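Local coordinates for aldehyde dehydrogenase family protein (PDB 6X9L), which oxidises long-chain aliphatic aldehydes such as octanal, using NAD+ as the electron acceptor, at the octanal and nicotinamide-adenine-dinucleotide site. Sequence-based numbering; all coordinates share one arbitrary frame.

The octanal and nicotinamide-adenine-dinucleotide site. Residues 155-157, 159-160, 164, 182, 185, 215-216, 219, 234-236, 239, 257-258, 285, 290-292, 391, 393, 456. With OYA (octanal), chain B; NAD (nicotinamide-adenine-dinucleotide), chain C.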
# COMPACT_ATOMS: atom_id res chain seq x y z
N ILE A 155 -13.92 2.98 6.91
CA ILE A 155 -14.94 3.87 6.38
C ILE A 155 -15.65 3.15 5.23
O ILE A 155 -14.99 2.63 4.31
CB ILE A 155 -14.33 5.21 5.92
CG1 ILE A 155 -13.57 5.87 7.08
CG2 ILE A 155 -15.39 6.14 5.41
CD1 ILE A 155 -12.83 7.10 6.64
N THR A 156 -16.98 3.12 5.27
CA THR A 156 -17.76 2.33 4.34
C THR A 156 -18.87 3.13 3.68
O THR A 156 -19.34 4.15 4.21
CB THR A 156 -18.34 1.10 5.05
OG1 THR A 156 -18.96 1.50 6.28
CG2 THR A 156 -17.23 0.08 5.34
N PRO A 157 -19.32 2.68 2.48
CA PRO A 157 -20.36 3.40 1.73
C PRO A 157 -21.75 2.86 2.04
O PRO A 157 -21.91 2.00 2.90
CB PRO A 157 -19.97 3.12 0.28
CG PRO A 157 -19.52 1.65 0.38
CD PRO A 157 -18.87 1.48 1.74
N ASN A 159 -24.11 1.52 -0.37
CA ASN A 159 -24.77 0.76 -1.43
C ASN A 159 -24.86 -0.73 -1.10
O ASN A 159 -25.83 -1.40 -1.48
CB ASN A 159 -24.03 0.96 -2.75
CG ASN A 159 -22.65 0.36 -2.72
OD1 ASN A 159 -21.92 0.52 -1.74
ND2 ASN A 159 -22.30 -0.37 -3.78
N TRP A 160 -23.85 -1.26 -0.43
CA TRP A 160 -23.87 -2.62 0.12
C TRP A 160 -23.45 -2.53 1.59
O TRP A 160 -22.39 -3.02 1.98
CB TRP A 160 -22.94 -3.54 -0.66
CG TRP A 160 -23.42 -3.89 -2.01
CD1 TRP A 160 -23.28 -3.17 -3.16
CD2 TRP A 160 -24.13 -5.08 -2.37
NE1 TRP A 160 -23.86 -3.84 -4.22
CE2 TRP A 160 -24.38 -5.02 -3.75
CE3 TRP A 160 -24.55 -6.21 -1.65
CZ2 TRP A 160 -25.05 -6.04 -4.44
CZ3 TRP A 160 -25.22 -7.22 -2.33
CH2 TRP A 160 -25.46 -7.13 -3.72
N GLN A 164 -20.17 -4.36 3.00
CA GLN A 164 -18.89 -3.64 3.01
C GLN A 164 -18.31 -3.53 4.41
O GLN A 164 -17.09 -3.42 4.56
CB GLN A 164 -19.04 -2.24 2.39
CG GLN A 164 -19.61 -2.18 0.98
CD GLN A 164 -18.73 -2.85 -0.08
OE1 GLN A 164 -17.56 -3.17 0.16
NE2 GLN A 164 -19.30 -3.07 -1.28
N LYS A 182 -16.51 4.02 10.85
CA LYS A 182 -17.49 5.06 10.54
C LYS A 182 -18.36 4.58 9.39
O LYS A 182 -17.88 4.54 8.25
CB LYS A 182 -16.82 6.39 10.18
CG LYS A 182 -17.82 7.56 10.19
CD LYS A 182 -17.46 8.68 9.23
CE LYS A 182 -17.96 8.39 7.81
NZ LYS A 182 -19.44 8.20 7.77
N GLU A 185 -23.18 7.79 6.62
CA GLU A 185 -24.28 8.47 7.28
C GLU A 185 -25.59 8.32 6.51
O GLU A 185 -26.64 8.67 7.05
CB GLU A 185 -23.95 9.95 7.49
CG GLU A 185 -23.67 10.75 6.21
CD GLU A 185 -22.28 10.48 5.61
OE1 GLU A 185 -21.75 9.36 5.79
OE2 GLU A 185 -21.73 11.39 4.94
N GLY A 215 -18.32 12.23 6.60
CA GLY A 215 -17.03 11.85 6.10
C GLY A 215 -15.95 12.84 6.49
O GLY A 215 -15.00 12.50 7.21
N PRO A 216 -16.09 14.10 6.06
CA PRO A 216 -15.02 15.08 6.31
C PRO A 216 -14.69 15.28 7.78
O PRO A 216 -13.52 15.50 8.12
CB PRO A 216 -15.56 16.36 5.67
CG PRO A 216 -16.63 15.90 4.74
CD PRO A 216 -17.24 14.73 5.41
N GLY A 219 -14.50 10.93 9.41
CA GLY A 219 -13.49 10.34 8.55
C GLY A 219 -12.19 11.13 8.50
O GLY A 219 -11.10 10.55 8.46
N THR A 234 -13.73 2.34 1.55
CA THR A 234 -14.51 2.01 0.37
C THR A 234 -15.45 3.18 0.09
O THR A 234 -16.38 3.43 0.88
CB THR A 234 -15.27 0.72 0.60
OG1 THR A 234 -14.32 -0.34 0.78
CG2 THR A 234 -16.21 0.42 -0.56
N GLY A 235 -15.22 3.89 -1.01
CA GLY A 235 -16.00 5.07 -1.31
C GLY A 235 -15.61 5.69 -2.64
O GLY A 235 -15.06 5.02 -3.53
N SER A 236 -15.89 6.99 -2.76
CA SER A 236 -15.63 7.69 -4.00
C SER A 236 -14.15 8.00 -4.14
O SER A 236 -13.42 8.11 -3.15
CB SER A 236 -16.42 9.00 -4.06
OG SER A 236 -15.95 9.94 -3.12
N ALA A 239 -13.22 11.06 -2.12
CA ALA A 239 -12.98 10.81 -0.71
C ALA A 239 -11.72 9.97 -0.50
O ALA A 239 -10.96 10.21 0.45
CB ALA A 239 -14.19 10.12 -0.08
N GLU A 257 -10.80 1.18 -1.92
CA GLU A 257 -11.67 0.54 -2.90
C GLU A 257 -12.54 1.65 -3.45
O GLU A 257 -13.43 2.15 -2.74
CB GLU A 257 -12.51 -0.55 -2.25
CG GLU A 257 -11.74 -1.65 -1.56
CD GLU A 257 -11.49 -2.83 -2.48
OE1 GLU A 257 -12.00 -2.77 -3.62
OE2 GLU A 257 -10.79 -3.79 -2.07
N LEU A 258 -12.28 2.06 -4.70
CA LEU A 258 -12.94 3.25 -5.23
C LEU A 258 -13.79 2.97 -6.47
O LEU A 258 -14.37 1.88 -6.61
CB LEU A 258 -11.88 4.31 -5.54
CG LEU A 258 -10.80 4.44 -4.46
CD1 LEU A 258 -9.83 5.52 -4.86
CD2 LEU A 258 -11.39 4.72 -3.07
N ARG A 285 -27.90 -4.53 -11.41
CA ARG A 285 -28.03 -5.09 -10.07
C ARG A 285 -27.86 -3.99 -9.02
O ARG A 285 -27.00 -3.11 -9.14
CB ARG A 285 -26.99 -6.19 -9.86
CG ARG A 285 -27.03 -6.86 -8.48
CD ARG A 285 -27.01 -8.40 -8.54
NE ARG A 285 -25.80 -8.97 -9.15
CZ ARG A 285 -25.77 -9.60 -10.33
NH1 ARG A 285 -26.88 -9.76 -11.05
NH2 ARG A 285 -24.62 -10.06 -10.80
N SER A 290 -23.33 0.06 -7.67
CA SER A 290 -22.27 -0.92 -7.43
C SER A 290 -21.06 -0.58 -8.29
O SER A 290 -21.18 -0.44 -9.52
CB SER A 290 -22.78 -2.31 -7.73
OG SER A 290 -21.70 -3.18 -7.88
N ALA A 291 -19.90 -0.43 -7.66
CA ALA A 291 -18.71 0.04 -8.37
C ALA A 291 -18.25 -0.96 -9.44
O ALA A 291 -17.72 -0.56 -10.48
CB ALA A 291 -17.57 0.30 -7.37
N SER A 292 -18.42 -2.24 -9.19
CA SER A 292 -17.91 -3.23 -10.14
C SER A 292 -18.92 -3.57 -11.23
O SER A 292 -18.63 -4.42 -12.08
CB SER A 292 -17.49 -4.49 -9.39
OG SER A 292 -18.53 -4.95 -8.56
N GLU A 391 -18.15 7.12 -13.87
CA GLU A 391 -19.03 6.23 -13.14
C GLU A 391 -20.33 6.97 -12.84
O GLU A 391 -20.30 8.13 -12.42
CB GLU A 391 -18.35 5.76 -11.86
CG GLU A 391 -19.20 4.84 -11.02
CD GLU A 391 -18.45 4.36 -9.79
OE1 GLU A 391 -17.72 5.17 -9.17
OE2 GLU A 391 -18.57 3.16 -9.45
N PHE A 393 -23.21 5.25 -11.22
CA PHE A 393 -23.76 4.71 -9.98
C PHE A 393 -25.28 4.76 -9.97
O PHE A 393 -25.92 5.07 -8.97
CB PHE A 393 -23.18 5.42 -8.76
CG PHE A 393 -22.71 4.47 -7.70
CD1 PHE A 393 -21.73 3.53 -7.99
CD2 PHE A 393 -23.30 4.47 -6.44
CE1 PHE A 393 -21.31 2.61 -7.02
CE2 PHE A 393 -22.89 3.57 -5.46
CZ PHE A 393 -21.89 2.63 -5.75
N PHE A 456 -10.42 -9.04 -4.39
CA PHE A 456 -11.27 -8.01 -4.99
C PHE A 456 -10.60 -6.66 -4.77
O PHE A 456 -10.26 -6.32 -3.64
CB PHE A 456 -12.68 -8.06 -4.38
CG PHE A 456 -13.66 -7.08 -4.97
CD1 PHE A 456 -13.71 -5.77 -4.52
CD2 PHE A 456 -14.55 -7.47 -5.96
CE1 PHE A 456 -14.63 -4.85 -5.04
CE2 PHE A 456 -15.47 -6.56 -6.49
CZ PHE A 456 -15.51 -5.25 -6.03
C14 OYA B . -22.87 -10.51 -7.03
C5 OYA B . -22.41 -9.10 -6.74
C6 OYA B . -21.84 -9.05 -5.33
C11 OYA B . -21.81 -7.62 -4.85
C7 OYA B . -20.58 -6.90 -5.35
C8 OYA B . -20.58 -5.50 -4.72
C9 OYA B . -19.22 -4.82 -4.80
C10 OYA B . -19.27 -3.61 -5.72
OAB OYA B . -19.60 -2.53 -5.27
PA NAD C . -18.26 8.55 -0.77
O1A NAD C . -16.89 8.53 -1.35
O2A NAD C . -18.98 9.82 -0.99
O5B NAD C . -18.24 8.19 0.81
C5B NAD C . -17.67 6.97 1.27
C4B NAD C . -17.38 7.07 2.78
O4B NAD C . -16.43 8.09 2.99
C3B NAD C . -18.59 7.47 3.61
O3B NAD C . -18.52 6.78 4.85
C2B NAD C . -18.42 8.96 3.83
O2B NAD C . -19.00 9.41 5.04
C1B NAD C . -16.92 9.03 3.94
N9A NAD C . -16.36 10.32 3.54
C8A NAD C . -16.85 11.24 2.64
N7A NAD C . -15.94 12.24 2.56
C5A NAD C . -14.90 11.96 3.38
C6A NAD C . -13.72 12.62 3.67
N6A NAD C . -13.37 13.70 2.96
N1A NAD C . -12.83 12.05 4.55
C2A NAD C . -13.10 10.84 5.15
N3A NAD C . -14.28 10.18 4.86
C4A NAD C . -15.15 10.74 3.99
O3 NAD C . -19.03 7.24 -1.31
PN NAD C . -20.32 7.15 -2.27
O1N NAD C . -19.99 7.73 -3.59
O2N NAD C . -21.51 7.62 -1.54
O5D NAD C . -20.27 5.52 -2.33
C5D NAD C . -20.35 4.87 -3.58
C4D NAD C . -18.94 4.76 -4.16
O4D NAD C . -18.23 3.73 -3.50
C3D NAD C . -19.00 4.38 -5.63
O3D NAD C . -17.94 5.00 -6.30
C2D NAD C . -18.71 2.90 -5.59
O2D NAD C . -18.18 2.41 -6.80
C1D NAD C . -17.70 2.83 -4.45
N1N NAD C . -17.62 1.43 -4.01
C2N NAD C . -16.47 0.72 -4.21
C3N NAD C . -16.40 -0.62 -3.85
C7N NAD C . -15.17 -1.44 -4.07
O7N NAD C . -15.09 -2.66 -3.39
N7N NAD C . -14.19 -1.04 -4.89
C4N NAD C . -17.50 -1.23 -3.27
C5N NAD C . -18.67 -0.51 -3.08
C6N NAD C . -18.72 0.83 -3.46
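Adenine, the nicotinamide and several aromatic side chains are the flat groups around which this aldehyde dehydrogenase active site, with its Rossmann-type cofactor cleft, is arranged. The backbone of Gly215, unhindered by a side chain, crosses one adenine face, and the small Ala239 CB approaches the other. Thr234 CG2, anti to its backbone N, meets one nicotinamide face; Ala291 CB meets the opposite one. Ala291 is engineered; the natural residue is the family's catalytic cysteine nucleophile. The octanal chain lies over one face of the Trp160 indole, whose broad apolar surface suits an alkyl chain, C8 above the five-membered ring and C11 nearer the six-membered ring's rim; Asn159 ND2 sits in plane at its edge. Phe456 (chi1 -177°) instead turns its edge to the carboxamide carbon C7N and Ser292 OG, its tip CZ also touching octanal C9, while the flat apolar Phe393 face receives the nicotinamide ribose at C3D.

Carboxylates suit the ribose diols because each can accept from hydroxyls. Glu391, extended with CG anti to its backbone N (chi1 179°), takes NAD O2D on the syn lone pair of OE2 at 2.8 Å. Glu391 OE1 accepts NAD O3D at 2.9 Å, met from above the carboxylate plane. On the adenine ribose, Glu185 OE1 likewise offers its syn lone pair to NAD O2B at 2.9 Å, and Lys182 NZ, salt-bridged to Glu185, adds a weak bond to O2B. NAD O3B donates to Thr156 O at 2.8 Å, from above the carbonyl plane. Ser236 OG, held by Ala239 N at the start of helix 237-247, bonds to phosphate oxygen O1A, where the helix dipole may ease the negative charge.

The aldehyde oxygen, octanal OAB, accepts from Ala291 N at 3.2 Å, a backbone part of the oxyanion hole. Asn159 ND2, the family's other oxyanion donor, stands 3.8 Å from octanal OAB, too far for a hydrogen bond in this model. Octanal C10 lies 3.8 Å from NAD C4N, the hydride acceptor. Glu257, the family's general base, accepts a weak hydrogen bond from carboxamide N7N at OE1.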